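Long-range contacts in putative protein-disulfide isomerase (Pseudomonas syringae pv. tomato, PDB 3GN3), which is of unknown function but, as a DsbA-family protein, probably takes part in thiol-disulfide exchange: residues E19-P27 and I52-S63; V65-L76 and L125-L136. All coordinates share one frame; numbering follows the deposited sequence.

Contact 1: residues E19-P27 and I52-S63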
loop_
_atom_site.group_PDB
_atom_site.type_symbol
_atom_site.label_atom_id
_atom_site.label_comp_id
_atom_site.label_asym_id
_atom_site.label_seq_id
_atom_site.Cartn_x
_atom_site.Cartn_y
_atom_site.Cartn_z
ATOM N N GLU A 19 -13.553 10.624 -3.266
ATOM C CA GLU A 19 -13.423 10.144 -1.889
ATOM C C GLU A 19 -12.457 11.007 -1.115
ATOM O O GLU A 19 -11.373 11.333 -1.614
ATOM C CB GLU A 19 -12.983 8.696 -1.861
ATOM C CG GLU A 19 -13.921 7.801 -2.614
ATOM C CD GLU A 19 -13.463 6.377 -2.614
ATOM O OE1 GLU A 19 -13.600 5.700 -1.571
ATOM O OE2 GLU A 19 -12.957 5.938 -3.662
ATOM N N VAL A 20 -12.850 11.387 0.096
ATOM C CA VAL A 20 -12.023 12.249 0.924
ATOM C C VAL A 20 -11.839 11.623 2.298
ATOM O O VAL A 20 -12.830 11.298 2.979
ATOM C CB VAL A 20 -12.657 13.650 1.122
ATOM C CG1 VAL A 20 -11.636 14.599 1.708
ATOM C CG2 VAL A 20 -13.187 14.199 -0.189
ATOM N N PHE A 21 -10.575 11.478 2.700
ATOM C CA PHE A 21 -10.207 10.870 3.968
ATOM C C PHE A 21 -10.021 11.972 4.968
ATOM O O PHE A 21 -9.191 12.857 4.779
ATOM C CB PHE A 21 -8.926 10.022 3.826
ATOM C CG PHE A 21 -9.131 8.746 3.063
ATOM C CD1 PHE A 21 -9.392 7.551 3.744
ATOM C CD2 PHE A 21 -9.120 8.739 1.661
ATOM C CE1 PHE A 21 -9.615 6.346 3.039
ATOM C CE2 PHE A 21 -9.340 7.545 0.935
ATOM C CZ PHE A 21 -9.584 6.344 1.632
ATOM N N LEU A 22 -10.796 11.922 6.040
ATOM C CA LEU A 22 -10.808 13.013 6.997
ATOM C C LEU A 22 -10.551 12.520 8.417
ATOM O O LEU A 22 -11.107 11.503 8.843
ATOM C CB LEU A 22 -12.135 13.785 6.926
ATOM C CG LEU A 22 -12.571 14.455 5.610
ATOM C CD1 LEU A 22 -14.080 14.810 5.660
ATOM C CD2 LEU A 22 -11.718 15.702 5.271
ATOM N N GLU A 23 -9.678 13.226 9.122
ATOM C CA GLU A 23 -9.553 13.078 10.565
ATOM C C GLU A 23 -10.425 14.183 11.178
ATOM O O GLU A 23 -10.157 15.372 10.962
ATOM C CB GLU A 23 -8.071 13.176 11.007
ATOM C CG GLU A 23 -7.808 13.628 12.456
ATOM C CD GLU A 23 -8.435 12.720 13.522
ATOM O OE1 GLU A 23 -8.159 11.489 13.522
ATOM O OE2 GLU A 23 -9.198 13.257 14.368
ATOM N N PRO A 24 -11.468 13.802 11.935
ATOM C CA PRO A 24 -12.483 14.770 12.427
ATOM C C PRO A 24 -11.949 15.942 13.253
ATOM O O PRO A 24 -12.609 16.991 13.313
ATOM C CB PRO A 24 -13.418 13.914 13.295
ATOM C CG PRO A 24 -13.093 12.475 12.924
ATOM C CD PRO A 24 -11.667 12.454 12.495
ATOM N N THR A 25 -10.784 15.780 13.877
ATOM C CA THR A 25 -10.204 16.863 14.681
ATOM C C THR A 25 -8.943 17.466 14.065
ATOM O O THR A 25 -8.149 18.107 14.765
ATOM C CB THR A 25 -9.879 16.420 16.141
ATOM O OG1 THR A 25 -8.929 15.344 16.126
ATOM C CG2 THR A 25 -11.123 15.983 16.867
ATOM N N CYS A 26 -8.741 17.252 12.769
ATOM C CA CYS A 26 -7.556 17.780 12.092
ATOM C C CYS A 26 -7.897 19.098 11.396
ATOM O O CYS A 26 -8.880 19.179 10.672
ATOM C CB CYS A 26 -7.007 16.736 11.124
ATOM S SG CYS A 26 -6.165 17.350 9.616
ATOM N N PRO A 27 -7.084 20.142 11.616
ATOM C CA PRO A 27 -7.421 21.488 11.092
ATOM C C PRO A 27 -7.619 21.522 9.568
ATOM O O PRO A 27 -8.560 22.171 9.070
ATOM C CB PRO A 27 -6.222 22.355 11.508
ATOM C CG PRO A 27 -5.124 21.392 11.864
ATOM C CD PRO A 27 -5.796 20.130 12.341
ATOM N N ILE A 52 -17.166 10.453 2.328
ATOM C CA ILE A 52 -16.238 10.620 3.429
ATOM C C ILE A 52 -15.741 9.252 3.957
ATOM O O ILE A 52 -16.533 8.326 4.173
ATOM C CB ILE A 52 -16.885 11.432 4.563
ATOM C CG1 ILE A 52 -17.306 12.803 4.031
ATOM C CG2 ILE A 52 -15.925 11.560 5.770
ATOM C CD1 ILE A 52 -18.176 13.620 4.983
ATOM N N ARG A 53 -14.424 9.125 4.135
ATOM C CA ARG A 53 -13.859 7.993 4.874
ATOM C C ARG A 53 -13.143 8.583 6.062
ATOM O O ARG A 53 -12.566 9.668 5.971
ATOM C CB ARG A 53 -12.870 7.165 4.062
ATOM C CG ARG A 53 -13.130 7.015 2.579
ATOM C CD ARG A 53 -14.521 6.545 2.304
ATOM N NE ARG A 53 -14.662 5.817 1.051
ATOM C CZ ARG A 53 -15.764 5.141 0.736
ATOM N NH1 ARG A 53 -16.776 5.142 1.582
ATOM N NH2 ARG A 53 -15.849 4.465 -0.408
ATOM N N LEU A 54 -13.174 7.867 7.181
ATOM C CA LEU A 54 -12.622 8.396 8.412
ATOM C C LEU A 54 -11.182 7.923 8.608
ATOM O O LEU A 54 -10.901 6.721 8.679
ATOM C CB LEU A 54 -13.542 8.032 9.586
ATOM C CG LEU A 54 -14.968 8.576 9.390
ATOM C CD1 LEU A 54 -15.904 7.991 10.413
ATOM C CD2 LEU A 54 -15.022 10.110 9.404
ATOM N N GLN A 55 -10.267 8.880 8.640
ATOM C CA GLN A 55 -8.844 8.607 8.790
ATOM C C GLN A 55 -8.475 8.947 10.212
ATOM O O GLN A 55 -8.145 10.106 10.512
ATOM C CB GLN A 55 -8.039 9.482 7.813
ATOM C CG GLN A 55 -6.504 9.489 8.013
ATOM C CD GLN A 55 -5.837 8.240 7.469
ATOM O OE1 GLN A 55 -6.508 7.256 7.146
ATOM N NE2 GLN A 55 -4.516 8.275 7.348
ATOM N N SER A 56 -8.561 7.963 11.101
ATOM C CA SER A 56 -8.234 8.178 12.507
ATOM C C SER A 56 -6.708 8.323 12.717
ATOM O O SER A 56 -5.964 7.409 12.412
ATOM C CB SER A 56 -8.799 7.017 13.314
ATOM O OG SER A 56 -8.636 7.225 14.695
ATOM N N GLN A 57 -6.241 9.465 13.211
ATOM C CA GLN A 57 -4.796 9.678 13.400
ATOM C C GLN A 57 -4.388 9.446 14.860
ATOM O O GLN A 57 -4.910 10.126 15.756
ATOM C CB GLN A 57 -4.382 11.098 12.967
ATOM C CG GLN A 57 -4.857 11.538 11.570
ATOM C CD GLN A 57 -4.039 10.951 10.433
ATOM O OE1 GLN A 57 -3.671 9.776 10.452
ATOM N NE2 GLN A 57 -3.756 11.768 9.431
ATOM N N PRO A 58 -3.452 8.498 15.113
ATOM C CA PRO A 58 -3.094 8.110 16.493
ATOM C C PRO A 58 -2.479 9.240 17.307
ATOM O O PRO A 58 -2.540 9.204 18.552
ATOM C CB PRO A 58 -2.086 6.974 16.305
ATOM C CG PRO A 58 -2.360 6.435 14.960
ATOM C CD PRO A 58 -2.778 7.635 14.122
ATOM N N TRP A 59 -1.913 10.241 16.634
ATOM C CA TRP A 59 -1.437 11.424 17.366
ATOM C C TRP A 59 -2.564 12.417 17.718
ATOM O O TRP A 59 -2.339 13.379 18.452
ATOM C CB TRP A 59 -0.251 12.103 16.670
ATOM C CG TRP A 59 -0.568 12.641 15.299
ATOM C CD1 TRP A 59 -0.897 13.926 14.981
ATOM C CD2 TRP A 59 -0.576 11.906 14.065
ATOM N NE1 TRP A 59 -1.107 14.041 13.625
ATOM C CE2 TRP A 59 -0.919 12.818 13.036
ATOM C CE3 TRP A 59 -0.325 10.567 13.728
ATOM C CZ2 TRP A 59 -1.038 12.434 11.688
ATOM C CZ3 TRP A 59 -0.435 10.184 12.362
ATOM C CH2 TRP A 59 -0.788 11.121 11.371
ATOM N N HIS A 60 -3.769 12.184 17.208
ATOM C CA HIS A 60 -4.978 12.845 17.716
ATOM C C HIS A 60 -5.649 11.890 18.741
ATOM O O HIS A 60 -6.451 11.032 18.367
ATOM C CB HIS A 60 -5.922 13.188 16.547
ATOM C CG HIS A 60 -5.420 14.298 15.674
ATOM N ND1 HIS A 60 -6.077 15.504 15.554
ATOM C CD2 HIS A 60 -4.305 14.400 14.910
ATOM C CE1 HIS A 60 -5.390 16.300 14.750
ATOM N NE2 HIS A 60 -4.312 15.655 14.346
ATOM N N MET A 61 -5.300 12.037 20.021
ATOM C CA MET A 61 -5.525 10.971 21.030
ATOM C C MET A 61 -6.991 10.611 21.347
ATOM O O MET A 61 -7.285 9.479 21.763
ATOM C CB MET A 61 -4.694 11.211 22.302
ATOM C CG MET A 61 -3.179 10.914 22.122
ATOM S SD MET A 61 -2.013 11.301 23.475
ATOM C CE MET A 61 -2.313 13.039 23.814
ATOM N N PHE A 62 -7.918 11.537 21.110
ATOM C CA PHE A 62 -9.324 11.187 21.262
ATOM C C PHE A 62 -9.995 10.795 19.944
ATOM O O PHE A 62 -11.227 10.712 19.868
ATOM C CB PHE A 62 -10.116 12.286 22.004
ATOM C CG PHE A 62 -10.186 12.084 23.504
ATOM C CD1 PHE A 62 -9.760 13.078 24.371
ATOM C CD2 PHE A 62 -10.668 10.892 24.041
ATOM C CE1 PHE A 62 -9.814 12.895 25.773
ATOM C CE2 PHE A 62 -10.729 10.692 25.432
ATOM C CZ PHE A 62 -10.298 11.701 26.300
ATOM N N SER A 63 -9.197 10.501 18.923
ATOM C CA SER A 63 -9.745 10.217 17.607
ATOM C C SER A 63 -10.633 8.980 17.610
ATOM O O SER A 63 -11.715 8.979 17.002
ATOM C CB SER A 63 -8.630 10.065 16.574
ATOM O OG SER A 63 -9.155 9.745 15.295
#

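Contact 2: residues V65-L76 and L125-L136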
loop_
_atom_site.group_PDB
_atom_site.type_symbol
_atom_site.label_atom_id
_atom_site.label_comp_id
_atom_site.label_asym_id
_atom_site.label_seq_id
_atom_site.Cartn_x
_atom_site.Cartn_y
_atom_site.Cartn_z
ATOM N N VAL A 65 -12.409 7.616 20.019
ATOM C CA VAL A 65 -13.684 7.905 20.662
ATOM C C VAL A 65 -14.550 8.660 19.656
ATOM O O VAL A 65 -15.680 8.253 19.353
ATOM C CB VAL A 65 -13.508 8.782 21.918
ATOM C CG1 VAL A 65 -14.863 9.154 22.504
ATOM C CG2 VAL A 65 -12.643 8.101 22.939
ATOM N N ILE A 66 -13.994 9.746 19.116
ATOM C CA ILE A 66 -14.714 10.623 18.195
ATOM C C ILE A 66 -15.148 9.916 16.914
ATOM O O ILE A 66 -16.292 10.059 16.488
ATOM C CB ILE A 66 -13.918 11.919 17.910
ATOM C CG1 ILE A 66 -13.779 12.724 19.209
ATOM C CG2 ILE A 66 -14.603 12.745 16.798
ATOM C CD1 ILE A 66 -12.679 13.779 19.192
ATOM N N VAL A 67 -14.266 9.129 16.319
ATOM C CA VAL A 67 -14.630 8.367 15.113
ATOM C C VAL A 67 -15.784 7.401 15.410
ATOM O O VAL A 67 -16.727 7.290 14.607
ATOM C CB VAL A 67 -13.404 7.615 14.464
ATOM C CG1 VAL A 67 -13.855 6.620 13.395
ATOM C CG2 VAL A 67 -12.408 8.602 13.875
ATOM N N ARG A 68 -15.708 6.708 16.553
ATOM C CA ARG A 68 -16.788 5.811 16.974
ATOM C C ARG A 68 -18.134 6.574 17.108
ATOM O O ARG A 68 -19.167 6.099 16.621
ATOM C CB ARG A 68 -16.417 5.056 18.267
ATOM C CG ARG A 68 -17.284 3.819 18.545
ATOM C CD ARG A 68 -16.859 3.069 19.819
ATOM N NE ARG A 68 -17.849 2.072 20.232
ATOM C CZ ARG A 68 -17.950 0.838 19.740
ATOM N NH1 ARG A 68 -17.107 0.410 18.814
ATOM N NH2 ARG A 68 -18.912 0.021 20.166
ATOM N N CYS A 69 -18.110 7.759 17.725
ATOM C CA CYS A 69 -19.290 8.618 17.785
ATOM C C CYS A 69 -19.888 8.924 16.429
ATOM O O CYS A 69 -21.131 8.920 16.273
ATOM C CB CYS A 69 -18.956 9.940 18.429
ATOM S SG CYS A 69 -18.627 9.756 20.178
ATOM N N ILE A 70 -19.018 9.214 15.454
ATOM C CA ILE A 70 -19.494 9.564 14.128
ATOM C C ILE A 70 -20.217 8.369 13.538
ATOM O O ILE A 70 -21.321 8.487 13.007
ATOM C CB ILE A 70 -18.354 10.053 13.197
ATOM C CG1 ILE A 70 -17.818 11.388 13.698
ATOM C CG2 ILE A 70 -18.838 10.157 11.745
ATOM C CD1 ILE A 70 -16.370 11.619 13.337
ATOM N N LEU A 71 -19.593 7.207 13.652
ATOM C CA LEU A 71 -20.167 6.006 13.085
ATOM C C LEU A 71 -21.389 5.539 13.887
ATOM O O LEU A 71 -22.298 4.918 13.320
ATOM C CB LEU A 71 -19.104 4.921 12.935
ATOM C CG LEU A 71 -18.153 5.248 11.782
ATOM C CD1 LEU A 71 -16.860 4.397 11.814
ATOM C CD2 LEU A 71 -18.865 5.131 10.443
ATOM N N ALA A 72 -21.403 5.849 15.185
ATOM C CA ALA A 72 -22.585 5.643 16.032
ATOM C C ALA A 72 -23.766 6.478 15.532
ATOM O O ALA A 72 -24.872 5.960 15.407
ATOM C CB ALA A 72 -22.283 5.958 17.515
ATOM N N ALA A 73 -23.524 7.759 15.249
ATOM C CA ALA A 73 -24.544 8.653 14.678
ATOM C C ALA A 73 -25.131 8.103 13.381
ATOM O O ALA A 73 -26.324 8.208 13.151
ATOM C CB ALA A 73 -23.984 10.044 14.460
ATOM N N ALA A 74 -24.297 7.494 12.546
ATOM C CA ALA A 74 -24.768 6.964 11.277
ATOM C C ALA A 74 -25.767 5.845 11.455
ATOM O O ALA A 74 -26.360 5.428 10.466
ATOM C CB ALA A 74 -23.614 6.496 10.406
ATOM N N THR A 75 -25.927 5.341 12.687
ATOM C CA THR A 75 -26.871 4.234 12.973
ATOM C C THR A 75 -28.232 4.718 13.469
ATOM O O THR A 75 -29.191 3.968 13.395
ATOM C CB THR A 75 -26.335 3.152 13.985
ATOM O OG1 THR A 75 -26.122 3.745 15.283
ATOM C CG2 THR A 75 -25.049 2.471 13.478
ATOM N N LEU A 76 -28.300 5.947 13.989
ATOM C CA LEU A 76 -29.556 6.639 14.293
ATOM C C LEU A 76 -30.480 6.778 13.065
ATOM O O LEU A 76 -30.065 6.502 11.929
ATOM C CB LEU A 76 -29.238 8.024 14.831
ATOM C CG LEU A 76 -28.277 8.083 16.012
ATOM C CD1 LEU A 76 -28.078 9.524 16.510
ATOM C CD2 LEU A 76 -28.762 7.174 17.145
ATOM N N LEU A 125 -27.539 15.457 19.639
ATOM C CA LEU A 125 -27.925 14.056 19.398
ATOM C C LEU A 125 -27.591 13.186 20.609
ATOM O O LEU A 125 -26.650 13.475 21.356
ATOM C CB LEU A 125 -27.230 13.491 18.164
ATOM C CG LEU A 125 -27.653 13.907 16.764
ATOM C CD1 LEU A 125 -26.592 13.450 15.747
ATOM C CD2 LEU A 125 -29.011 13.343 16.411
ATOM N N ALA A 126 -28.372 12.130 20.798
ATOM C CA ALA A 126 -28.140 11.186 21.880
ATOM C C ALA A 126 -27.313 10.044 21.290
ATOM O O ALA A 126 -27.753 9.360 20.364
ATOM C CB ALA A 126 -29.463 10.686 22.427
ATOM N N LEU A 127 -26.105 9.852 21.811
ATOM C CA LEU A 127 -25.144 8.949 21.170
ATOM C C LEU A 127 -24.708 7.764 22.025
ATOM O O LEU A 127 -24.463 6.675 21.484
ATOM C CB LEU A 127 -23.913 9.727 20.702
ATOM C CG LEU A 127 -24.167 10.788 19.640
ATOM C CD1 LEU A 127 -22.966 11.704 19.525
ATOM C CD2 LEU A 127 -24.539 10.167 18.292
ATOM N N ALA A 128 -24.611 7.993 23.341
ATOM C CA ALA A 128 -24.131 6.998 24.307
ATOM C C ALA A 128 -24.661 5.606 24.028
ATOM O O ALA A 128 -23.882 4.665 23.867
ATOM C CB ALA A 128 -24.439 7.413 25.750
ATOM N N GLU A 129 -25.973 5.457 23.949
ATOM C CA GLU A 129 -26.507 4.124 23.740
ATOM C C GLU A 129 -25.949 3.513 22.466
ATOM O O GLU A 129 -25.384 2.425 22.515
ATOM C CB GLU A 129 -28.029 4.099 23.727
ATOM C CG GLU A 129 -28.545 2.674 23.692
ATOM C CD GLU A 129 -30.058 2.582 23.650
ATOM O OE1 GLU A 129 -30.737 3.436 24.289
ATOM O OE2 GLU A 129 -30.566 1.640 22.985
ATOM N N ALA A 130 -26.087 4.231 21.348
ATOM C CA ALA A 130 -25.608 3.772 20.046
ATOM C C ALA A 130 -24.104 3.484 20.043
ATOM O O ALA A 130 -23.650 2.534 19.405
ATOM C CB ALA A 130 -25.968 4.777 18.964
ATOM N N PHE A 131 -23.353 4.305 20.770
ATOM C CA PHE A 131 -21.911 4.146 20.955
ATOM C C PHE A 131 -21.552 2.797 21.577
ATOM O O PHE A 131 -20.501 2.226 21.258
ATOM C CB PHE A 131 -21.411 5.274 21.853
ATOM C CG PHE A 131 -19.918 5.277 22.097
ATOM C CD1 PHE A 131 -19.086 6.131 21.373
ATOM C CD2 PHE A 131 -19.354 4.474 23.093
ATOM C CE1 PHE A 131 -17.711 6.168 21.621
ATOM C CE2 PHE A 131 -17.985 4.493 23.348
ATOM C CZ PHE A 131 -17.159 5.342 22.620
ATOM N N ALA A 132 -22.431 2.301 22.461
ATOM C CA ALA A 132 -22.224 1.041 23.181
ATOM C C ALA A 132 -22.493 -0.209 22.328
ATOM O O ALA A 132 -22.027 -1.298 22.663
ATOM C CB ALA A 132 -23.045 1.016 24.453
ATOM N N ASN A 133 -23.223 -0.062 21.224
ATOM C CA ASN A 133 -23.471 -1.194 20.322
ATOM C C ASN A 133 -22.158 -1.900 19.905
ATOM O O ASN A 133 -21.303 -1.295 19.236
ATOM C CB ASN A 133 -24.262 -0.722 19.106
ATOM C CG ASN A 133 -24.312 -1.755 17.989
ATOM O OD1 ASN A 133 -24.230 -2.960 18.237
ATOM N ND2 ASN A 133 -24.443 -1.278 16.733
ATOM N N PRO A 134 -21.986 -3.181 20.309
ATOM C CA PRO A 134 -20.694 -3.827 20.074
ATOM C C PRO A 134 -20.442 -4.144 18.600
ATOM O O PRO A 134 -19.292 -4.355 18.217
ATOM C CB PRO A 134 -20.762 -5.102 20.930
ATOM C CG PRO A 134 -22.196 -5.407 21.065
ATOM C CD PRO A 134 -22.954 -4.096 20.945
ATOM N N GLU A 135 -21.492 -4.144 17.778
ATOM C CA GLU A 135 -21.317 -4.356 16.339
ATOM C C GLU A 135 -20.595 -3.192 15.625
ATOM O O GLU A 135 -20.130 -3.341 14.494
ATOM C CB GLU A 135 -22.664 -4.644 15.677
ATOM C CG GLU A 135 -23.235 -6.013 16.020
ATOM C CD GLU A 135 -22.262 -7.155 15.690
ATOM O OE1 GLU A 135 -22.032 -7.407 14.480
ATOM O OE2 GLU A 135 -21.727 -7.798 16.634
ATOM N N LEU A 136 -20.480 -2.057 16.316
ATOM C CA LEU A 136 -19.959 -0.817 15.751
ATOM C C LEU A 136 -18.445 -0.813 15.492
ATOM O O LEU A 136 -17.955 -0.006 14.697
ATOM C CB LEU A 136 -20.330 0.335 16.676
ATOM C CG LEU A 136 -20.294 1.796 16.252
ATOM C CD1 LEU A 136 -21.261 2.067 15.125
ATOM C CD2 LEU A 136 -20.626 2.630 17.469
HETATM O O HOH W 1 -17.818 -2.363 19.083
#

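Contact 1: residues E19-P27 and I52-S63
V20, F21 and L22 pair in parallel with I52, R53 and L54, with the strand axes 4.7 Å apart at closest approach and 31° between their directions. R53 N donates to V20 O, L22 N to R53 O, and Q55 N to L22 O. On one face of the sheet R53 lies over the F21 ring, with CG 3.8 Å from the ring centroid. The R53 chain then bends at chi2 (-52°) and carries its guanidinium to E19. NE and NH2 both grip E19 OE1 side-on, NE at 2.8 Å on the anti lone pair and NH2 from above the carboxylate plane. Y146 OH is a third partner of this oxygen. On the other face L22 CD1 packs on I52 CG2. These are neighbouring parallel strands of a thioredoxin-like sheet, as in the DsbA family. Past the strands, C26 sits at the N-cap of helix 27-33, the place where DsbA-like relatives typically carry the first cysteine of CXXC; here P27 follows it. E23 ties the two loops together. Its OE1 accepts from S63 OG at 2.7 Å on the syn lone pair and from Q57 N at 2.8 Å on the anti side. OE2 takes T25 OG1 and T25 N from opposite faces of its plane. With two donors on each oxygen, the carboxylate has little freedom to rotate. E23 CG lies over the centre of the H60 ring, 4.1 Å from the centroid. H60 ND1 donates to T25 OG1 at 2.9 Å. The Q57 amide bonds outside both segments, OE1 to R148 of the second subunit and NE2 to H153 O.

Contact 2: residues V65-L76 and L125-L136
R68 and F131 make the polar link of this contact. R68 NE donates to F131 O at 2.8 Å and NH2 donates to the same oxygen at 2.9 Å. NE lies in the carbonyl plane, and NH2 is tilted 22° from it. The R68 chain runs extended from CG to NE across one face of the F131 ring and ends at F131 O, on the same side. Water 1 accepts from R68 NH2 and donates to P134 O.

The same arginine also packs on the ring. R68 CD sits over that face, 3.8 Å from the centroid, and the guanidinium stands nearly upright to the ring plane (81°). L136 CB lies over one guanidinium face. V65 O lies at the ring edge, and C69 SG approaches obliquely, 3.8 Å from F131 CD1.

Helices 65-73 and 128-132 are nearly perpendicular, at 101°, and probably belong to the helical insertion that DsbA-family proteins carry in a thioredoxin-like fold. A103 of the second subunit packs on both R68 and F131.

The remaining contacts are apolar. L136 CD2 meets A72 CB at 3.7 Å. A73 CB touches L127 CD2. At the more exposed end L76 CD1 packs on L125 CD2, and L76 CD2 on A130 CB.

Overall arrangement
From the N terminus, strand 16-22 leads into helices 27-33 and 36-43, and strand 48-54 then lies parallel beside it, a beta-alpha-beta crossover. Contact 1 closes this loop and continues into the turns after both strands. Helix 63-73 follows directly and opens contact 2. Helices 79-92 and 112-123 come next, before 125-136 packs back against helix 63-73. The two contacts are in series, neither nested nor crossed. The centres of contacts 1 and 2 lie about 16 Å apart. Helix 63-73 joins them: I66 and I70 pack on T25 and P24, and V67 and L71 on L54. Contact 1 joins two sheet strands and the loops after them, contact 2 joins helices, and both touch the second subunit.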